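Local coordinates for E1 (Kluyveromyces marxianus, PDB 3VX6), which forms the N-terminal domain of Atg7, the E1-like enzyme that activates Atg8 and Atg12 for their conjugation in autophagy, at residues A[23-28]-A[132-137]; A[118-123]-A[215-220]; A[49-54]-A[236-241]; A[167-172]-A[183-188]. All blocks are in the same frame, centred on the assembly; numbering follows the deposited sequence.

Contact 1. Residues A[23-28]-A[132-137]; sequences FFHELS and KKYKFY
Phe24 and Phe136 lap over each other, each setting its CB on the face of the other's ring. The CB of Phe136 lies 3.5 Å from the centroid of the Phe24 ring, only 9° off the ring normal. In return, the CB of Phe24 sits 3.7 Å from the Phe136 centroid, nearer that ring's rim. The ring centroids are 4.9 Å apart with their planes at 31°, so the pair is an oblique overlap with two CH-pi contacts. With CG anti to the carbonyl carbon (chi1 -78°), the Phe24 ring is laid over the CB of Phe136, the two side chains pointing opposite ways. The far face of the Phe24 ring is covered by CD1 of Phe23, 4.0 Å above its plane. Ser28, one helical turn on from Phe24, brings OG to the edge of the Phe136 ring near its plane, beside CE1 and CZ, and Tyr134 CE1 also borders that ring in its plane. An alanine at Phe24 would keep CB over Phe136 but is likely to open a gap beneath Phe136 CB and deprive the ring of Tyr138 of its edge-to-face partner. Both phenylalanines also touch Ile275 of strand 273-275. The arrangement is that of a helix, 21-33, packed on a beta-hairpin, 123-130 with 135-144, whose turn carries a G1 beta bulge where Tyr134 and Lys135 face Asp130.

Contact 2. Residues A[118-123]-A[215-220]; sequences NEIISF and TKNILT
Ile120 and Asn217 lie head to tail, so that the amide end of Asn217 reaches back to the backbone of Ile120 while the isoleucine reaches forward along the helix. Asn217 ND2 donates to Ile120 O at 2.7 Å, with an N-H...O angle of 142°. The acceptor lies close to the amide plane, 13° out of it, whereas the donor stands well above the carbonyl plane, 43° out, and so does not follow a lone pair. The apolar half of the contact lies alongside this bond. Ile120 CG1, placed between its own backbone N and carbonyl carbon, comes 3.5 Å from Asn217 CB, and CD1 continues to CG1 of Ile218 at 3.3 Å. CD1 also approaches the backbone N of Ile218, too closely at this resolution for the separation to be given weight. The amide has further partners: ND2 also donates to Pro143 O, and OD1 accepts from Phe145 N, so both ends of the buried group are satisfied and its rotation is fixed. A leucine in place of Asn217 would probably leave Ile120 O and Pro143 O without their donor and Phe145 N without its acceptor. The contact thus sets the loop that joins helix 97-114 to strand 123-130 against the start of helix 215-225, while Ile218 on that helix reaches Val199 and Phe201 of strand 198-202 and Ile233 of strand 231-236.

Contact 3. Residues A[49-54]-A[236-241]; sequences DLNQFT and LRSDES
Ser238 carries this contact, beginning with its CB, which points to the segment 49-54 and passes 3.5 Å from Leu50 O and 3.8 Å from Asn51 OD1. From there OG turns into the position between the backbone N and the carbonyl carbon (chi1 53°) and donates to Leu50 O at 2.6 Å. The hydroxyl lies in the carbonyl plane and on a lone pair, with a C=O...O angle of 133°; the same OG rests 3.3 Å from Asn51 CA. Ser238 belongs to a type I beta turn from Arg237 to Glu240, in the connection between the antiparallel strands 231-236 and 243-250. Facing it, Asp49 OD2 shapes the 49-54 loop: it accepts from Asn51 N, an Asx turn, and from Gln52 N as well, which makes it an Asx motif, both at 3.0 Å and both from the same face of the carboxylate. From the first residue of the beta turn to the residue just after it, Arg237 NH1 donates to Ser241 OG at 2.8 Å, while NH2 makes a salt bridge with Asp203.

Contact 4. Residues A[167-172]-A[183-188]; sequences SVSFIK and GVIQKA
Phe170 and Ser169 are presented to Ile185 by a helical turn held through the carbonyl oxygen of Ser167, which accepts from Ile171 N at 2.8 Å; Phe170 N, at 2.7 Å from the same Ser167 oxygen, adds a weak bond. Ser169 meets Ile185 through its hydroxyl. Its OG stands anti to the backbone N (chi1 173°) and lies 3.5 Å from Ile185 CD1 and 3.8 Å from Ile185 CG1, a hydroxyl set against an apolar branch. Ile185 points at the helix with CG1 and CD1 fully extended (chi2 -178°), so CD1 reaches the helix first. It ends beside Phe170, coming in roughly perpendicular to that side chain; CD1 is 4.0 Å from Phe170 CG and meets the ring obliquely. The modelled approach of CD1 to Phe170 CB is shorter than carbons allow and is doubtful. Phe170 has partners elsewhere: its ring makes a cation-pi contact with Lys202, whose NZ also donates to Phe170 O, so one lysine holds both backbone and ring. Ala178 of strand 177-181 touches both Phe170 and Ile185. This is alpha/beta packing at a sheet margin, with helix 165-171 lying against the edge strand 184-186 and its antiparallel neighbour 177-181.

In the fold
Contact 2 is the fully buried one, its centre about 7 Å from the centre of the chain, and it combines an amide hydrogen bond with apolar packing. Contacts 1 and 4, about 41 Å apart between centres, are partly buried helix-on-strand packings: a pair of rings in the first, an isoleucine against a phenylalanine and a serine in the second. Contact 3 lies at the surface and rests on one hydroxyl-to-carbonyl bond between loops. Contact 1 uses strand 135-144 of one mixed sheet; contact 4 lies at the edge of the other. Contacts 2 and 3 each join a loop from the first sheet to an element of the second. Contacts 3 and 4 touch directly: Leu236 CD2 lies 3.5 Å from Phe170 CD1.

Contact 1. Residues A[23-28]-A[132-137]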
loop_
_atom_site.group_PDB
_atom_site.type_symbol
_atom_site.label_atom_id
_atom_site.label_comp_id
_atom_site.label_asym_id
_atom_site.label_seq_id
_atom_site.Cartn_x
_atom_site.Cartn_y
_atom_site.Cartn_z
ATOM N N PHE A 23 -7.443 -1.087 18.622
ATOM C CA PHE A 23 -6.097 -1.175 18.067
ATOM C C PHE A 23 -5.127 -0.514 19.017
ATOM O O PHE A 23 -4.045 -1.030 19.269
ATOM C CB PHE A 23 -6.014 -0.469 16.722
ATOM C CG PHE A 23 -4.621 -0.388 16.174
ATOM C CD1 PHE A 23 -3.828 0.723 16.420
ATOM C CD2 PHE A 23 -4.101 -1.430 15.409
ATOM C CE1 PHE A 23 -2.543 0.798 15.914
ATOM C CE2 PHE A 23 -2.817 -1.364 14.897
ATOM C CZ PHE A 23 -2.033 -0.248 15.148
ATOM N N PHE A 24 -5.518 0.654 19.518
ATOM C CA PHE A 24 -4.695 1.389 20.460
ATOM C C PHE A 24 -4.811 0.740 21.813
ATOM O O PHE A 24 -3.934 0.887 22.657
ATOM C CB PHE A 24 -5.129 2.841 20.528
ATOM C CG PHE A 24 -4.647 3.643 19.375
ATOM C CD1 PHE A 24 -5.543 4.269 18.523
ATOM C CD2 PHE A 24 -3.285 3.731 19.106
ATOM C CE1 PHE A 24 -5.090 4.966 17.422
ATOM C CE2 PHE A 24 -2.827 4.422 18.011
ATOM C CZ PHE A 24 -3.725 5.039 17.168
ATOM N N HIS A 25 -5.912 0.030 22.018
ATOM C CA HIS A 25 -6.106 -0.679 23.255
ATOM C C HIS A 25 -5.099 -1.806 23.160
ATOM O O HIS A 25 -4.358 -2.070 24.096
ATOM C CB HIS A 25 -7.529 -1.233 23.345
ATOM C CG HIS A 25 -8.476 -0.349 24.102
ATOM N ND1 HIS A 25 -8.652 0.988 23.808
ATOM C CD2 HIS A 25 -9.313 -0.620 25.133
ATOM C CE1 HIS A 25 -9.555 1.503 24.622
ATOM N NE2 HIS A 25 -9.973 0.550 25.435
ATOM N N GLU A 26 -5.054 -2.448 22.001
ATOM C CA GLU A 26 -4.126 -3.544 21.787
ATOM C C GLU A 26 -2.705 -2.998 21.722
ATOM O O GLU A 26 -1.778 -3.612 22.241
ATOM C CB GLU A 26 -4.473 -4.294 20.494
ATOM C CG GLU A 26 -3.564 -5.483 20.172
ATOM C CD GLU A 26 -3.593 -6.588 21.227
ATOM O OE1 GLU A 26 -4.354 -6.472 22.216
ATOM O OE2 GLU A 26 -2.848 -7.581 21.061
ATOM N N LEU A 27 -2.530 -1.845 21.086
ATOM C CA LEU A 27 -1.203 -1.254 21.001
ATOM C C LEU A 27 -0.776 -1.009 22.423
ATOM O O LEU A 27 0.348 -1.318 22.802
ATOM C CB LEU A 27 -1.221 0.075 20.236
ATOM C CG LEU A 27 0.100 0.859 20.244
ATOM C CD1 LEU A 27 1.237 -0.029 19.767
ATOM C CD2 LEU A 27 -0.024 2.079 19.362
ATOM N N SER A 28 -1.688 -0.453 23.211
ATOM C CA SER A 28 -1.407 -0.178 24.610
ATOM C C SER A 28 -0.988 -1.480 25.270
ATOM O O SER A 28 0.072 -1.560 25.882
ATOM C CB SER A 28 -2.649 0.377 25.305
ATOM O OG SER A 28 -3.011 1.643 24.782
ATOM N N LYS A 132 -0.768 8.016 29.309
ATOM C CA LYS A 132 -0.951 8.849 30.498
ATOM C C LYS A 132 -2.222 9.675 30.332
ATOM O O LYS A 132 -3.257 9.368 30.921
ATOM C CB LYS A 132 0.251 9.785 30.684
ATOM C CG LYS A 132 0.085 10.844 31.778
ATOM C CD LYS A 132 1.204 11.878 31.705
ATOM C CE LYS A 132 1.051 12.967 32.759
ATOM N NZ LYS A 132 2.175 13.954 32.700
ATOM N N LYS A 133 -2.134 10.720 29.514
ATOM C CA LYS A 133 -3.260 11.606 29.251
ATOM C C LYS A 133 -4.293 10.867 28.394
ATOM O O LYS A 133 -5.281 11.447 27.938
ATOM C CB LYS A 133 -2.741 12.861 28.547
ATOM C CG LYS A 133 -1.525 13.447 29.264
ATOM C CD LYS A 133 -0.841 14.586 28.518
ATOM C CE LYS A 133 0.461 14.965 29.232
ATOM N NZ LYS A 133 1.131 16.172 28.674
ATOM N N TYR A 134 -4.039 9.570 28.211
ATOM C CA TYR A 134 -4.872 8.652 27.435
ATOM C C TYR A 134 -5.303 9.206 26.065
ATOM O O TYR A 134 -6.488 9.273 25.737
ATOM C CB TYR A 134 -6.084 8.229 28.269
ATOM C CG TYR A 134 -6.707 6.945 27.783
ATOM C CD1 TYR A 134 -7.351 6.892 26.549
ATOM C CD2 TYR A 134 -6.627 5.772 28.533
ATOM C CE1 TYR A 134 -7.903 5.708 26.062
ATOM C CE2 TYR A 134 -7.181 4.568 28.049
ATOM C CZ TYR A 134 -7.816 4.555 26.807
ATOM O OH TYR A 134 -8.351 3.401 26.280
ATOM N N LYS A 135 -4.309 9.592 25.270
ATOM C CA LYS A 135 -4.528 10.149 23.941
ATOM C C LYS A 135 -3.554 9.437 23.012
ATOM O O LYS A 135 -2.383 9.269 23.341
ATOM C CB LYS A 135 -4.241 11.651 23.951
ATOM C CG LYS A 135 -4.958 12.410 25.062
ATOM C CD LYS A 135 -4.448 13.841 25.198
ATOM C CE LYS A 135 -5.077 14.543 26.404
ATOM N NZ LYS A 135 -4.496 15.900 26.637
ATOM N N PHE A 136 -4.040 9.023 21.849
ATOM C CA PHE A 136 -3.205 8.301 20.900
ATOM C C PHE A 136 -2.990 9.023 19.595
ATOM O O PHE A 136 -3.880 9.066 18.762
ATOM C CB PHE A 136 -3.818 6.940 20.622
ATOM C CG PHE A 136 -3.960 6.107 21.841
ATOM C CD1 PHE A 136 -3.026 5.116 22.137
ATOM C CD2 PHE A 136 -4.997 6.346 22.737
ATOM C CE1 PHE A 136 -3.119 4.376 23.308
ATOM C CE2 PHE A 136 -5.098 5.613 23.910
ATOM C CZ PHE A 136 -4.155 4.625 24.197
ATOM N N TYR A 137 -1.793 9.573 19.424
ATOM C CA TYR A 137 -1.428 10.282 18.211
ATOM C C TYR A 137 -0.861 9.260 17.222
ATOM O O TYR A 137 -0.014 8.449 17.581
ATOM C CB TYR A 137 -0.370 11.331 18.539
ATOM C CG TYR A 137 -0.763 12.253 19.675
ATOM C CD1 TYR A 137 -1.089 13.590 19.438
ATOM C CD2 TYR A 137 -0.844 11.779 20.990
ATOM C CE1 TYR A 137 -1.488 14.435 20.484
ATOM C CE2 TYR A 137 -1.245 12.616 22.043
ATOM C CZ TYR A 137 -1.565 13.937 21.779
ATOM O OH TYR A 137 -1.990 14.748 22.801
#

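Contact 2. Residues A[118-123]-A[215-220]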
loop_
_atom_site.group_PDB
_atom_site.type_symbol
_atom_site.label_atom_id
_atom_site.label_comp_id
_atom_site.label_asym_id
_atom_site.label_seq_id
_atom_site.Cartn_x
_atom_site.Cartn_y
_atom_site.Cartn_z
ATOM N N ASN A 118 4.270 -7.659 -5.608
ATOM C CA ASN A 118 3.389 -7.632 -4.454
ATOM C C ASN A 118 4.101 -6.990 -3.285
ATOM O O ASN A 118 3.473 -6.366 -2.442
ATOM C CB ASN A 118 2.967 -9.042 -4.055
ATOM C CG ASN A 118 1.847 -9.582 -4.919
ATOM O OD1 ASN A 118 0.671 -9.222 -4.746
ATOM N ND2 ASN A 118 2.199 -10.444 -5.867
ATOM N N GLU A 119 5.418 -7.132 -3.238
ATOM C CA GLU A 119 6.180 -6.578 -2.131
ATOM C C GLU A 119 6.302 -5.074 -2.096
ATOM O O GLU A 119 6.704 -4.514 -1.076
ATOM C CB GLU A 119 7.578 -7.179 -2.094
ATOM C CG GLU A 119 7.593 -8.657 -1.836
ATOM C CD GLU A 119 8.990 -9.175 -1.594
ATOM O OE1 GLU A 119 9.205 -10.382 -1.813
ATOM O OE2 GLU A 119 9.871 -8.383 -1.173
ATOM N N ILE A 120 5.970 -4.410 -3.194
ATOM C CA ILE A 120 6.076 -2.956 -3.232
ATOM C C ILE A 120 4.932 -2.294 -2.480
ATOM O O ILE A 120 4.956 -1.086 -2.233
ATOM C CB ILE A 120 6.068 -2.437 -4.663
ATOM C CG1 ILE A 120 4.696 -2.699 -5.285
ATOM C CG2 ILE A 120 7.189 -3.092 -5.447
ATOM C CD1 ILE A 120 4.606 -2.372 -6.726
ATOM N N ILE A 121 3.937 -3.096 -2.111
ATOM C CA ILE A 121 2.772 -2.597 -1.393
ATOM C C ILE A 121 2.813 -2.916 0.083
ATOM O O ILE A 121 2.940 -4.072 0.472
ATOM C CB ILE A 121 1.460 -3.184 -1.963
ATOM C CG1 ILE A 121 1.184 -2.580 -3.337
ATOM C CG2 ILE A 121 0.299 -2.917 -0.995
ATOM C CD1 ILE A 121 -0.097 -3.055 -3.949
ATOM N N SER A 122 2.694 -1.878 0.898
ATOM C CA SER A 122 2.694 -2.040 2.339
ATOM C C SER A 122 2.204 -0.768 3.023
ATOM O O SER A 122 2.005 0.260 2.388
ATOM C CB SER A 122 4.100 -2.372 2.820
ATOM O OG SER A 122 4.081 -2.747 4.177
ATOM N N PHE A 123 1.968 -0.845 4.320
ATOM C CA PHE A 123 1.565 0.343 5.038
ATOM C C PHE A 123 2.406 0.418 6.288
ATOM O O PHE A 123 2.772 -0.598 6.872
ATOM C CB PHE A 123 0.080 0.343 5.383
ATOM C CG PHE A 123 -0.326 -0.716 6.346
ATOM C CD1 PHE A 123 -0.478 -2.031 5.930
ATOM C CD2 PHE A 123 -0.638 -0.382 7.661
ATOM C CE1 PHE A 123 -0.945 -3.003 6.808
ATOM C CE2 PHE A 123 -1.105 -1.341 8.549
ATOM C CZ PHE A 123 -1.262 -2.653 8.126
ATOM N N THR A 215 0.017 2.313 -7.244
ATOM C CA THR A 215 0.299 1.873 -8.606
ATOM C C THR A 215 1.663 2.387 -9.101
ATOM O O THR A 215 2.300 1.785 -9.982
ATOM C CB THR A 215 -0.768 2.391 -9.590
ATOM O OG1 THR A 215 -2.077 2.044 -9.124
ATOM C CG2 THR A 215 -0.558 1.784 -10.975
ATOM N N LYS A 216 2.091 3.516 -8.546
ATOM C CA LYS A 216 3.355 4.114 -8.921
ATOM C C LYS A 216 4.483 3.176 -8.626
ATOM O O LYS A 216 5.472 3.136 -9.347
ATOM C CB LYS A 216 3.561 5.397 -8.144
ATOM C CG LYS A 216 2.682 6.564 -8.590
ATOM C CD LYS A 216 2.967 7.814 -7.743
ATOM C CE LYS A 216 2.106 8.974 -8.193
ATOM N NZ LYS A 216 1.847 9.781 -6.952
ATOM N N ASN A 217 4.334 2.479 -7.509
ATOM C CA ASN A 217 5.289 1.478 -7.080
ATOM C C ASN A 217 5.457 0.496 -8.251
ATOM O O ASN A 217 6.549 0.348 -8.802
ATOM C CB ASN A 217 4.734 0.754 -5.848
ATOM C CG ASN A 217 4.433 1.703 -4.702
ATOM O OD1 ASN A 217 4.322 2.917 -4.899
ATOM N ND2 ASN A 217 4.299 1.158 -3.502
ATOM N N ILE A 218 4.363 -0.151 -8.647
ATOM C CA ILE A 218 4.410 -1.109 -9.746
ATOM C C ILE A 218 5.142 -0.499 -10.937
ATOM O O ILE A 218 6.143 -1.047 -11.417
ATOM C CB ILE A 218 2.987 -1.541 -10.175
ATOM C CG1 ILE A 218 2.255 -2.168 -8.975
ATOM C CG2 ILE A 218 3.074 -2.495 -11.365
ATOM C CD1 ILE A 218 0.773 -2.419 -9.187
ATOM N N LEU A 219 4.662 0.653 -11.388
ATOM C CA LEU A 219 5.288 1.332 -12.510
ATOM C C LEU A 219 6.772 1.554 -12.297
ATOM O O LEU A 219 7.590 1.163 -13.112
ATOM C CB LEU A 219 4.611 2.670 -12.754
ATOM C CG LEU A 219 3.189 2.469 -13.245
ATOM C CD1 LEU A 219 2.418 3.769 -13.174
ATOM C CD2 LEU A 219 3.245 1.928 -14.662
ATOM N N THR A 220 7.123 2.184 -11.193
ATOM C CA THR A 220 8.517 2.458 -10.920
ATOM C C THR A 220 9.371 1.185 -10.944
ATOM O O THR A 220 10.459 1.153 -11.525
ATOM C CB THR A 220 8.652 3.167 -9.561
ATOM O OG1 THR A 220 7.976 4.426 -9.622
ATOM C CG2 THR A 220 10.109 3.395 -9.210
#

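Contact 3. Residues A[49-54]-A[236-241]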
loop_
_atom_site.group_PDB
_atom_site.type_symbol
_atom_site.label_atom_id
_atom_site.label_comp_id
_atom_site.label_asym_id
_atom_site.label_seq_id
_atom_site.Cartn_x
_atom_site.Cartn_y
_atom_site.Cartn_z
ATOM N N ASP A 49 -10.011 -6.447 2.821
ATOM C CA ASP A 49 -11.368 -6.685 2.398
ATOM C C ASP A 49 -11.412 -5.997 1.060
ATOM O O ASP A 49 -11.623 -4.786 0.990
ATOM C CB ASP A 49 -12.371 -6.025 3.345
ATOM C CG ASP A 49 -13.806 -6.245 2.909
ATOM O OD1 ASP A 49 -14.712 -5.684 3.561
ATOM O OD2 ASP A 49 -14.027 -6.979 1.917
ATOM N N LEU A 50 -11.168 -6.768 0.005
ATOM C CA LEU A 50 -11.175 -6.230 -1.343
ATOM C C LEU A 50 -12.596 -6.169 -1.868
ATOM O O LEU A 50 -12.821 -5.761 -3.006
ATOM C CB LEU A 50 -10.302 -7.087 -2.265
ATOM C CG LEU A 50 -8.800 -7.061 -1.958
ATOM C CD1 LEU A 50 -8.048 -7.911 -2.966
ATOM C CD2 LEU A 50 -8.297 -5.620 -1.986
ATOM N N ASN A 51 -13.549 -6.570 -1.028
ATOM C CA ASN A 51 -14.968 -6.558 -1.385
ATOM C C ASN A 51 -15.629 -5.256 -0.980
ATOM O O ASN A 51 -16.080 -4.465 -1.816
ATOM C CB ASN A 51 -15.707 -7.699 -0.690
ATOM C CG ASN A 51 -15.538 -9.013 -1.400
ATOM O OD1 ASN A 51 -15.925 -9.156 -2.562
ATOM N ND2 ASN A 51 -14.960 -9.987 -0.708
ATOM N N GLN A 52 -15.687 -5.042 0.323
ATOM C CA GLN A 52 -16.308 -3.844 0.855
ATOM C C GLN A 52 -15.282 -2.773 1.207
ATOM O O GLN A 52 -14.627 -2.849 2.248
ATOM C CB GLN A 52 -17.140 -4.207 2.094
ATOM C CG GLN A 52 -18.606 -3.797 2.010
ATOM C CD GLN A 52 -18.785 -2.288 1.913
ATOM O OE1 GLN A 52 -18.318 -1.652 0.960
ATOM N NE2 GLN A 52 -19.465 -1.705 2.905
ATOM N N PHE A 53 -15.139 -1.779 0.338
ATOM C CA PHE A 53 -14.202 -0.689 0.598
ATOM C C PHE A 53 -14.883 0.386 1.426
ATOM O O PHE A 53 -16.072 0.285 1.736
ATOM C CB PHE A 53 -13.681 -0.068 -0.708
ATOM C CG PHE A 53 -12.497 -0.787 -1.301
ATOM C CD1 PHE A 53 -11.758 -0.208 -2.322
ATOM C CD2 PHE A 53 -12.107 -2.040 -0.827
ATOM C CE1 PHE A 53 -10.648 -0.861 -2.858
ATOM C CE2 PHE A 53 -10.998 -2.698 -1.361
ATOM C CZ PHE A 53 -10.271 -2.106 -2.374
ATOM N N THR A 54 -14.112 1.404 1.798
ATOM C CA THR A 54 -14.625 2.528 2.573
ATOM C C THR A 54 -14.271 3.780 1.805
ATOM O O THR A 54 -13.092 4.027 1.522
ATOM C CB THR A 54 -13.967 2.638 3.955
ATOM O OG1 THR A 54 -14.436 3.831 4.602
ATOM C CG2 THR A 54 -12.442 2.721 3.817
ATOM N N LEU A 236 -8.036 -4.862 -11.000
ATOM C CA LEU A 236 -9.236 -5.596 -10.640
ATOM C C LEU A 236 -9.942 -5.047 -9.414
ATOM O O LEU A 236 -9.320 -4.718 -8.404
ATOM C CB LEU A 236 -8.916 -7.078 -10.443
ATOM C CG LEU A 236 -8.532 -7.768 -11.750
ATOM C CD1 LEU A 236 -7.102 -7.394 -12.116
ATOM C CD2 LEU A 236 -8.664 -9.271 -11.600
ATOM N N ARG A 237 -11.260 -4.952 -9.529
ATOM C CA ARG A 237 -12.112 -4.454 -8.459
ATOM C C ARG A 237 -13.362 -5.329 -8.335
ATOM O O ARG A 237 -13.967 -5.727 -9.336
ATOM C CB ARG A 237 -12.545 -3.006 -8.744
ATOM C CG ARG A 237 -11.523 -1.907 -8.428
ATOM C CD ARG A 237 -10.650 -1.540 -9.623
ATOM N NE ARG A 237 -9.870 -0.327 -9.381
ATOM C CZ ARG A 237 -10.345 0.911 -9.483
ATOM N NH1 ARG A 237 -11.608 1.116 -9.829
ATOM N NH2 ARG A 237 -9.558 1.949 -9.238
ATOM N N SER A 238 -13.756 -5.638 -7.111
ATOM C CA SER A 238 -14.961 -6.435 -6.926
ATOM C C SER A 238 -16.121 -5.482 -7.238
ATOM O O SER A 238 -17.269 -5.876 -7.383
ATOM C CB SER A 238 -15.030 -6.940 -5.481
ATOM O OG SER A 238 -14.900 -5.867 -4.566
ATOM N N ASP A 239 -15.756 -4.216 -7.379
ATOM C CA ASP A 239 -16.651 -3.097 -7.645
ATOM C C ASP A 239 -17.353 -3.038 -9.017
ATOM O O ASP A 239 -18.339 -2.315 -9.168
ATOM C CB ASP A 239 -15.837 -1.812 -7.469
ATOM C CG ASP A 239 -16.698 -0.595 -7.275
ATOM O OD1 ASP A 239 -16.298 0.503 -7.728
ATOM O OD2 ASP A 239 -17.771 -0.733 -6.651
ATOM N N GLU A 240 -16.852 -3.783 -10.002
ATOM C CA GLU A 240 -17.379 -3.741 -11.375
ATOM C C GLU A 240 -16.544 -2.669 -12.067
ATOM O O GLU A 240 -16.631 -2.466 -13.278
ATOM C CB GLU A 240 -18.850 -3.302 -11.441
ATOM C CG GLU A 240 -19.827 -4.229 -10.768
ATOM C CD GLU A 240 -19.670 -5.655 -11.238
ATOM O OE1 GLU A 240 -19.836 -5.892 -12.454
ATOM O OE2 GLU A 240 -19.373 -6.529 -10.389
ATOM N N SER A 241 -15.740 -1.978 -11.265
ATOM C CA SER A 241 -14.876 -0.909 -11.744
ATOM C C SER A 241 -13.527 -1.407 -12.259
ATOM O O SER A 241 -12.691 -0.597 -12.666
ATOM C CB SER A 241 -14.625 0.098 -10.622
ATOM O OG SER A 241 -13.845 -0.486 -9.591
#

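Contact 4. Residues A[167-172]-A[183-188]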
loop_
_atom_site.group_PDB
_atom_site.type_symbol
_atom_site.label_atom_id
_atom_site.label_comp_id
_atom_site.label_asym_id
_atom_site.label_seq_id
_atom_site.Cartn_x
_atom_site.Cartn_y
_atom_site.Cartn_z
ATOM N N SER A 167 -9.483 -13.591 -15.124
ATOM C CA SER A 167 -9.741 -12.750 -13.958
ATOM C C SER A 167 -9.901 -13.663 -12.759
ATOM O O SER A 167 -9.227 -13.496 -11.741
ATOM C CB SER A 167 -11.023 -11.936 -14.131
ATOM O OG SER A 167 -10.849 -10.872 -15.043
ATOM N N VAL A 168 -10.816 -14.622 -12.891
ATOM C CA VAL A 168 -11.098 -15.606 -11.848
ATOM C C VAL A 168 -9.807 -16.311 -11.469
ATOM O O VAL A 168 -9.618 -16.716 -10.330
ATOM C CB VAL A 168 -12.106 -16.669 -12.347
ATOM C CG1 VAL A 168 -12.295 -17.749 -11.292
ATOM C CG2 VAL A 168 -13.435 -16.006 -12.686
ATOM N N SER A 169 -8.926 -16.459 -12.449
ATOM C CA SER A 169 -7.636 -17.104 -12.255
ATOM C C SER A 169 -6.790 -16.265 -11.299
ATOM O O SER A 169 -6.005 -16.799 -10.505
ATOM C CB SER A 169 -6.932 -17.245 -13.610
ATOM O OG SER A 169 -5.604 -17.717 -13.474
ATOM N N PHE A 170 -6.964 -14.948 -11.374
ATOM C CA PHE A 170 -6.224 -14.025 -10.513
ATOM C C PHE A 170 -6.916 -13.913 -9.157
ATOM O O PHE A 170 -6.264 -13.889 -8.112
ATOM C CB PHE A 170 -6.139 -12.632 -11.160
ATOM C CG PHE A 170 -5.265 -11.661 -10.409
ATOM C CD1 PHE A 170 -5.528 -10.295 -10.449
ATOM C CD2 PHE A 170 -4.187 -12.109 -9.658
ATOM C CE1 PHE A 170 -4.735 -9.392 -9.753
ATOM C CE2 PHE A 170 -3.391 -11.215 -8.960
ATOM C CZ PHE A 170 -3.666 -9.853 -9.008
ATOM N N ILE A 171 -8.242 -13.842 -9.185
ATOM C CA ILE A 171 -9.032 -13.734 -7.967
ATOM C C ILE A 171 -8.936 -15.019 -7.150
ATOM O O ILE A 171 -9.030 -14.996 -5.920
ATOM C CB ILE A 171 -10.497 -13.442 -8.306
ATOM C CG1 ILE A 171 -10.573 -12.145 -9.116
ATOM C CG2 ILE A 171 -11.323 -13.360 -7.035
ATOM C CD1 ILE A 171 -11.973 -11.641 -9.340
ATOM N N LYS A 172 -8.732 -16.136 -7.842
ATOM C CA LYS A 172 -8.608 -17.430 -7.183
ATOM C C LYS A 172 -7.313 -17.434 -6.382
ATOM O O LYS A 172 -7.133 -18.259 -5.479
ATOM C CB LYS A 172 -8.589 -18.557 -8.220
ATOM N N GLY A 183 -0.772 -15.465 -21.641
ATOM C CA GLY A 183 -2.158 -15.675 -21.265
ATOM C C GLY A 183 -2.399 -16.296 -19.916
ATOM O O GLY A 183 -3.537 -16.336 -19.461
ATOM N N VAL A 184 -1.346 -16.781 -19.272
ATOM C CA VAL A 184 -1.502 -17.399 -17.963
ATOM C C VAL A 184 -0.925 -16.512 -16.857
ATOM O O VAL A 184 0.171 -15.965 -16.982
ATOM C CB VAL A 184 -0.837 -18.813 -17.921
ATOM C CG1 VAL A 184 -1.240 -19.594 -19.150
ATOM C CG2 VAL A 184 0.674 -18.708 -17.856
ATOM N N ILE A 185 -1.685 -16.362 -15.778
ATOM C CA ILE A 185 -1.259 -15.557 -14.640
ATOM C C ILE A 185 -0.021 -16.154 -13.996
ATOM O O ILE A 185 0.006 -17.324 -13.653
ATOM C CB ILE A 185 -2.395 -15.445 -13.610
ATOM C CG1 ILE A 185 -3.501 -14.585 -14.209
ATOM C CG2 ILE A 185 -1.895 -14.830 -12.317
ATOM C CD1 ILE A 185 -4.642 -14.361 -13.295
ATOM N N GLN A 186 1.006 -15.331 -13.845
ATOM C CA GLN A 186 2.272 -15.751 -13.262
ATOM C C GLN A 186 2.718 -14.753 -12.187
ATOM O O GLN A 186 2.305 -13.589 -12.194
ATOM C CB GLN A 186 3.339 -15.834 -14.360
ATOM C CG GLN A 186 2.998 -16.785 -15.487
ATOM C CD GLN A 186 3.096 -18.234 -15.066
ATOM O OE1 GLN A 186 2.884 -19.142 -15.865
ATOM N NE2 GLN A 186 3.431 -18.458 -13.800
ATOM N N LYS A 187 3.571 -15.201 -11.272
ATOM C CA LYS A 187 4.046 -14.318 -10.217
ATOM C C LYS A 187 4.749 -13.094 -10.806
ATOM O O LYS A 187 5.514 -13.202 -11.764
ATOM C CB LYS A 187 4.996 -15.076 -9.288
ATOM C CG LYS A 187 4.326 -16.221 -8.545
ATOM C CD LYS A 187 5.289 -16.932 -7.617
ATOM C CE LYS A 187 4.596 -18.117 -6.961
ATOM N NZ LYS A 187 5.523 -18.957 -6.140
ATOM N N ALA A 188 4.474 -11.929 -10.227
ATOM C CA ALA A 188 5.075 -10.679 -10.685
ATOM C C ALA A 188 6.564 -10.636 -10.353
ATOM O O ALA A 188 7.057 -9.667 -9.779
ATOM C CB ALA A 188 4.380 -9.499 -10.046
#